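Local coordinates for protein aldehyde dehydrogenase (Trypanosoma brucei, PDB 5MYP) that probably oxidises aldehydes to carboxylic acids with NAD+ as cofactor, at residues L122-W127 / V149-E154; P349-N354 / L371-Y376. All blocks are in the same frame, centred on the assembly; numbering follows the deposited sequence.

Contact 1. Residues L122-W127 / V149-E154; sequences LVIGTW and VIKPSE
Residues 122-124 and 149-151 are neighbouring parallel strands, their axes 4.7 Å apart and 13° from parallel. Val-123 is gripped at both backbone ends. Its N donates to Val-149 O at 2.8 Å, and its O accepts from Lys-151 N at 2.8 Å. Gly-125 N then reaches Lys-151 O at 2.9 Å, just past the end of the strand. Beyond this, water takes over the pairing. One water donates to Thr-126 O and accepts from Ser-153 N.

Leu-122, Val-149, Ile-124 and Lys-151 share one face of the sheet. The side chains of Leu-122 and Val-149 cross at a slant, Leu-122 CD1 4.0 Å from Val-149 CG1. On the other face Val-123 CB lies beside Ile-150 CG2. The Lys-151 chain leaves with CG anti to the backbone N and then bends at chi2 and chi3 (-92° and 137°). Together these bring NZ back above the carbonyl plane of Pro-152, 2.9 Å from Pro-152 O. NZ also binds Gly-181 O and a water that donates to Gly-125 O. A longer salt bridge joins NZ to Glu-154 OE1 at 3.5 Å. The CB of Ser-153 is directed toward segment 122-127. Its OG sits 3.4 Å from Trp-127 CB, at the edge of the indole and near its plane, and is hydrogen-bonded to Leu-155 N.

The Lys-Pro-Ser-Glu sequence is a family signature, and in relatives it lines the adenosine end of the NAD pocket; a similar role is probable here.

The two strands belong to a Rossmann-like beta-alpha-beta crossover with helix 132-143 between them. That helix packs on the face of Val-123 and Ile-150, through Pro-137, Ile-134 and Leu-138. Helix 183-191 packs on Leu-122, Ile-124 and Lys-151. Strand 196-200 flanks strand 110-124, and strand 176-178 flanks strand 147-151.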
loop_
_atom_site.group_PDB
_atom_site.type_symbol
_atom_site.label_atom_id
_atom_site.label_comp_id
_atom_site.label_asym_id
_atom_site.label_seq_id
_atom_site.Cartn_x
_atom_site.Cartn_y
_atom_site.Cartn_z
ATOM N N LEU A 122 13.377 -2.157 5.941
ATOM C CA LEU A 122 13.595 -3.301 6.831
ATOM C C LEU A 122 12.975 -4.541 6.199
ATOM O O LEU A 122 11.814 -4.512 5.798
ATOM C CB LEU A 122 12.978 -3.061 8.210
ATOM C CG LEU A 122 13.001 -4.227 9.212
ATOM C CD1 LEU A 122 14.424 -4.640 9.553
ATOM C CD2 LEU A 122 12.247 -3.867 10.478
ATOM N N VAL A 123 13.749 -5.622 6.129
ATOM C CA VAL A 123 13.260 -6.920 5.659
ATOM C C VAL A 123 13.377 -7.930 6.795
ATOM O O VAL A 123 14.478 -8.207 7.259
ATOM C CB VAL A 123 14.061 -7.422 4.440
ATOM C CG1 VAL A 123 13.554 -8.788 3.982
ATOM C CG2 VAL A 123 13.988 -6.406 3.313
ATOM N N ILE A 124 12.241 -8.461 7.243
ATOM C CA ILE A 124 12.214 -9.494 8.278
ATOM C C ILE A 124 11.948 -10.831 7.593
ATOM O O ILE A 124 10.889 -11.036 7.006
ATOM C CB ILE A 124 11.146 -9.209 9.351
ATOM C CG1 ILE A 124 11.435 -7.865 10.043
ATOM C CG2 ILE A 124 11.090 -10.343 10.378
ATOM C CD1 ILE A 124 10.282 -7.337 10.875
ATOM N N GLY A 125 12.926 -11.726 7.666
ATOM C CA GLY A 125 12.859 -13.012 6.985
ATOM C C GLY A 125 12.095 -14.055 7.769
ATOM O O GLY A 125 11.725 -13.841 8.925
ATOM N N THR A 126 11.855 -15.186 7.121
ATOM C CA THR A 126 11.229 -16.336 7.759
ATOM C C THR A 126 12.134 -17.564 7.566
ATOM O O THR A 126 13.147 -17.503 6.859
ATOM C CB THR A 126 9.777 -16.553 7.255
ATOM O OG1 THR A 126 9.162 -17.612 7.998
ATOM C CG2 THR A 126 9.727 -16.868 5.762
ATOM N N TRP A 127 11.759 -18.663 8.208
ATOM C CA TRP A 127 12.629 -19.846 8.337
ATOM C C TRP A 127 12.446 -20.916 7.255
ATOM O O TRP A 127 13.349 -21.724 7.047
ATOM C CB TRP A 127 12.461 -20.500 9.720
ATOM C CG TRP A 127 11.052 -20.859 10.065
ATOM C CD1 TRP A 127 10.171 -20.113 10.793
ATOM C CD2 TRP A 127 10.350 -22.043 9.679
ATOM N NE1 TRP A 127 8.969 -20.763 10.894
ATOM C CE2 TRP A 127 9.049 -21.949 10.216
ATOM C CE3 TRP A 127 10.698 -23.183 8.940
ATOM C CZ2 TRP A 127 8.093 -22.953 10.040
ATOM C CZ3 TRP A 127 9.743 -24.176 8.751
ATOM C CH2 TRP A 127 8.457 -24.053 9.300
ATOM N N VAL A 149 18.027 -2.866 6.054
ATOM C CA VAL A 149 18.414 -3.708 7.180
ATOM C C VAL A 149 17.659 -5.022 7.038
ATOM O O VAL A 149 16.456 -5.021 6.783
ATOM C CB VAL A 149 18.101 -3.042 8.532
ATOM C CG1 VAL A 149 18.413 -3.993 9.687
ATOM C CG2 VAL A 149 18.888 -1.743 8.668
ATOM N N ILE A 150 18.365 -6.139 7.187
ATOM C CA ILE A 150 17.736 -7.462 7.129
ATOM C C ILE A 150 17.762 -8.130 8.499
ATOM O O ILE A 150 18.708 -7.945 9.270
ATOM C CB ILE A 150 18.356 -8.385 6.051
ATOM C CG1 ILE A 150 19.839 -8.684 6.315
ATOM C CG2 ILE A 150 18.185 -7.767 4.674
ATOM C CD1 ILE A 150 20.383 -9.789 5.443
ATOM N N LYS A 151 16.714 -8.897 8.785
ATOM C CA LYS A 151 16.571 -9.593 10.055
ATOM C C LYS A 151 16.292 -11.075 9.769
ATOM O O LYS A 151 15.139 -11.469 9.575
ATOM C CB LYS A 151 15.476 -8.926 10.901
ATOM C CG LYS A 151 15.524 -9.276 12.384
ATOM C CD LYS A 151 14.654 -10.485 12.705
ATOM C CE LYS A 151 15.332 -11.445 13.648
ATOM N NZ LYS A 151 14.639 -12.766 13.644
ATOM N N PRO A 152 17.358 -11.900 9.694
ATOM C CA PRO A 152 17.171 -13.329 9.433
ATOM C C PRO A 152 16.409 -14.047 10.541
ATOM O O PRO A 152 16.545 -13.693 11.721
ATOM C CB PRO A 152 18.609 -13.867 9.362
ATOM C CG PRO A 152 19.438 -12.686 9.011
ATOM C CD PRO A 152 18.789 -11.545 9.733
ATOM N N SER A 153 15.620 -15.051 10.157
ATOM C CA SER A 153 14.890 -15.862 11.129
ATOM C C SER A 153 15.856 -16.689 11.983
ATOM O O SER A 153 16.781 -17.322 11.458
ATOM C CB SER A 153 13.909 -16.803 10.438
ATOM O OG SER A 153 13.285 -17.650 11.384
ATOM N N GLU A 154 15.615 -16.686 13.295
ATOM C CA GLU A 154 16.406 -17.490 14.226
ATOM C C GLU A 154 16.099 -18.997 14.133
ATOM O O GLU A 154 16.879 -19.812 14.628
ATOM C CB GLU A 154 16.261 -16.965 15.669
ATOM C CG GLU A 154 14.988 -17.354 16.424
ATOM C CD GLU A 154 13.821 -16.404 16.206
ATOM O OE1 GLU A 154 13.710 -15.798 15.104
ATOM O OE2 GLU A 154 13.014 -16.267 17.155
HETATM O O HOH W 1 12.369 -13.545 11.606
HETATM O O HOH W 2 15.248 -15.415 7.409
#

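Contact 2. Residues P349-N354 / L371-Y376; sequences PTILTN and LPVLTY. Unlike the reference sequence in segment 349-354: Asn-354 (reference Asp).
Leu-371 bonds to Thr-350 through its N and to Leu-352 through its O, across parallel strands. Leu-371 N donates to Thr-350 O at 2.7 Å, nearly straight. Leu-371 O accepts from Leu-352 N at 3.0 Å, but this donor stands above the carbonyl plane, 46° out of it. Leu-352 O takes Val-373 N at 2.8 Å. Ile-351 turns its polar backbone the other way, to Ala-335 and Val-336 of strand 333-336. Pro-372 has no N-H, and its backbone bond is to Val-265.

Strand 346-353 thus lies between an antiparallel neighbour and the parallel strand 370-376. This is part of the mixed sheet of the catalytic domain of aldehyde dehydrogenases. No helix is formed in the connection between the two segments.

Thr-350 OG1 gives its proton to Ala-348 O and accepts from Gly-338 N. Pro-349 O is held by Arg-283 NH2. Ile-351 CG2, anti to the backbone N, meets Val-373 CG2 at 3.5 Å, a tight methyl pair. Val-373 CB is 3.5 Å from Leu-352 O. On the face opposite Ile-351 and Leu-371, Leu-352 CB lies 4.1 Å from Pro-372 CA. Helix 272-287 packs on Ile-351 through Leu-279, and helix 240-252 on Leu-371 through Ile-247.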
loop_
_atom_site.group_PDB
_atom_site.type_symbol
_atom_site.label_atom_id
_atom_site.label_comp_id
_atom_site.label_asym_id
_atom_site.label_seq_id
_atom_site.Cartn_x
_atom_site.Cartn_y
_atom_site.Cartn_z
ATOM N N PRO A 349 3.513 -37.413 4.096
ATOM C CA PRO A 349 2.258 -36.832 3.624
ATOM C C PRO A 349 1.072 -37.732 3.954
ATOM O O PRO A 349 1.125 -38.941 3.713
ATOM C CB PRO A 349 2.459 -36.704 2.108
ATOM C CG PRO A 349 3.928 -36.690 1.918
ATOM C CD PRO A 349 4.494 -37.547 3.008
ATOM N N THR A 350 0.038 -37.134 4.536
ATOM C CA THR A 350 -1.084 -37.866 5.095
ATOM C C THR A 350 -2.385 -37.267 4.579
ATOM O O THR A 350 -2.620 -36.068 4.739
ATOM C CB THR A 350 -1.036 -37.814 6.629
ATOM O OG1 THR A 350 0.172 -38.444 7.083
ATOM C CG2 THR A 350 -2.245 -38.504 7.258
ATOM N N ILE A 351 -3.207 -38.108 3.952
ATOM C CA ILE A 351 -4.492 -37.697 3.388
ATOM C C ILE A 351 -5.599 -38.066 4.370
ATOM O O ILE A 351 -5.742 -39.241 4.736
ATOM C CB ILE A 351 -4.771 -38.382 2.031
ATOM C CG1 ILE A 351 -3.597 -38.166 1.058
ATOM C CG2 ILE A 351 -6.081 -37.871 1.430
ATOM C CD1 ILE A 351 -3.724 -38.924 -0.243
ATOM N N LEU A 352 -6.368 -37.064 4.798
ATOM C CA LEU A 352 -7.497 -37.272 5.701
ATOM C C LEU A 352 -8.803 -37.174 4.927
ATOM O O LEU A 352 -8.976 -36.259 4.119
ATOM C CB LEU A 352 -7.509 -36.231 6.823
ATOM C CG LEU A 352 -6.334 -36.141 7.789
ATOM C CD1 LEU A 352 -6.642 -35.088 8.841
ATOM C CD2 LEU A 352 -6.035 -37.483 8.443
ATOM N N THR A 353 -9.717 -38.109 5.187
ATOM C CA THR A 353 -11.080 -38.066 4.652
ATOM C C THR A 353 -12.073 -38.045 5.817
ATOM O O THR A 353 -11.673 -38.164 6.980
ATOM C CB THR A 353 -11.365 -39.280 3.752
ATOM O OG1 THR A 353 -11.163 -40.486 4.497
ATOM C CG2 THR A 353 -10.449 -39.276 2.536
ATOM N N ASN A 354 -13.357 -37.881 5.499
ATOM C CA ASN A 354 -14.431 -37.851 6.503
ATOM C C ASN A 354 -14.121 -36.826 7.594
ATOM O O ASN A 354 -14.150 -37.129 8.786
ATOM C CB ASN A 354 -14.655 -39.248 7.105
ATOM C CG ASN A 354 -14.945 -40.305 6.053
ATOM O OD1 ASN A 354 -15.269 -39.993 4.908
ATOM N ND2 ASN A 354 -14.833 -41.566 6.441
ATOM N N LEU A 371 -3.182 -33.383 4.583
ATOM C CA LEU A 371 -4.051 -32.926 3.499
ATOM C C LEU A 371 -5.488 -33.433 3.699
ATOM O O LEU A 371 -5.814 -34.562 3.311
ATOM C CB LEU A 371 -3.507 -33.397 2.142
ATOM C CG LEU A 371 -4.150 -32.798 0.886
ATOM C CD1 LEU A 371 -3.766 -31.334 0.710
ATOM C CD2 LEU A 371 -3.745 -33.589 -0.354
ATOM N N PRO A 372 -6.352 -32.607 4.319
ATOM C CA PRO A 372 -7.783 -32.909 4.364
ATOM C C PRO A 372 -8.417 -32.929 2.977
ATOM O O PRO A 372 -8.077 -32.098 2.131
ATOM C CB PRO A 372 -8.359 -31.751 5.186
ATOM C CG PRO A 372 -7.227 -31.293 6.030
ATOM C CD PRO A 372 -6.028 -31.427 5.141
ATOM N N VAL A 373 -9.325 -33.879 2.762
ATOM C CA VAL A 373 -10.080 -33.994 1.523
ATOM C C VAL A 373 -11.564 -33.869 1.864
ATOM O O VAL A 373 -12.126 -34.719 2.566
ATOM C CB VAL A 373 -9.794 -35.336 0.814
ATOM C CG1 VAL A 373 -10.678 -35.513 -0.418
ATOM C CG2 VAL A 373 -8.322 -35.426 0.425
ATOM N N LEU A 374 -12.180 -32.794 1.375
ATOM C CA LEU A 374 -13.613 -32.546 1.524
ATOM C C LEU A 374 -14.280 -32.741 0.169
ATOM O O LEU A 374 -13.616 -32.668 -0.861
ATOM C CB LEU A 374 -13.863 -31.122 2.032
ATOM C CG LEU A 374 -13.523 -30.827 3.499
ATOM C CD1 LEU A 374 -12.019 -30.797 3.750
ATOM C CD2 LEU A 374 -14.158 -29.511 3.924
ATOM N N THR A 375 -15.587 -33.000 0.174
ATOM C CA THR A 375 -16.338 -33.171 -1.072
ATOM C C THR A 375 -17.341 -32.049 -1.282
ATOM O O THR A 375 -17.740 -31.376 -0.333
ATOM C CB THR A 375 -17.062 -34.535 -1.144
ATOM O OG1 THR A 375 -17.972 -34.668 -0.047
ATOM C CG2 THR A 375 -16.057 -35.672 -1.114
ATOM N N TYR A 376 -17.714 -31.847 -2.544
ATOM C CA TYR A 376 -18.776 -30.923 -2.927
ATOM C C TYR A 376 -19.691 -31.588 -3.961
ATOM O O TYR A 376 -19.269 -32.506 -4.667
ATOM C CB TYR A 376 -18.179 -29.618 -3.485
ATOM C CG TYR A 376 -17.778 -29.655 -4.952
ATOM C CD1 TYR A 376 -18.713 -29.397 -5.957
ATOM C CD2 TYR A 376 -16.463 -29.924 -5.335
ATOM C CE1 TYR A 376 -18.358 -29.430 -7.298
ATOM C CE2 TYR A 376 -16.096 -29.949 -6.674
ATOM C CZ TYR A 376 -17.048 -29.700 -7.649
ATOM O OH TYR A 376 -16.699 -29.721 -8.976
#

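Overall arrangement
Contact 1 comes first along the chain and closes before contact 2 opens. Their centres lie 34 Å apart, with nearest atoms about 15 Å apart, and they share no strand. Contact 1 is in the mixed sheet of the Rossmann-like domain that probably binds NAD, as in relatives. Contact 2 is in the second mixed sheet, that of the catalytic domain. The predicted active-site residues draw on both parts: Glu-223 ends strand 220-223 of the first sheet, and Cys-259 precedes strand 264-268 of the second. Contact 1 approaches this site, since the side chain of Thr-126 is about 6 Å from that of Cys-259. Contact 2 lies away from it, though strand 370-376 pairs with strand 264-268.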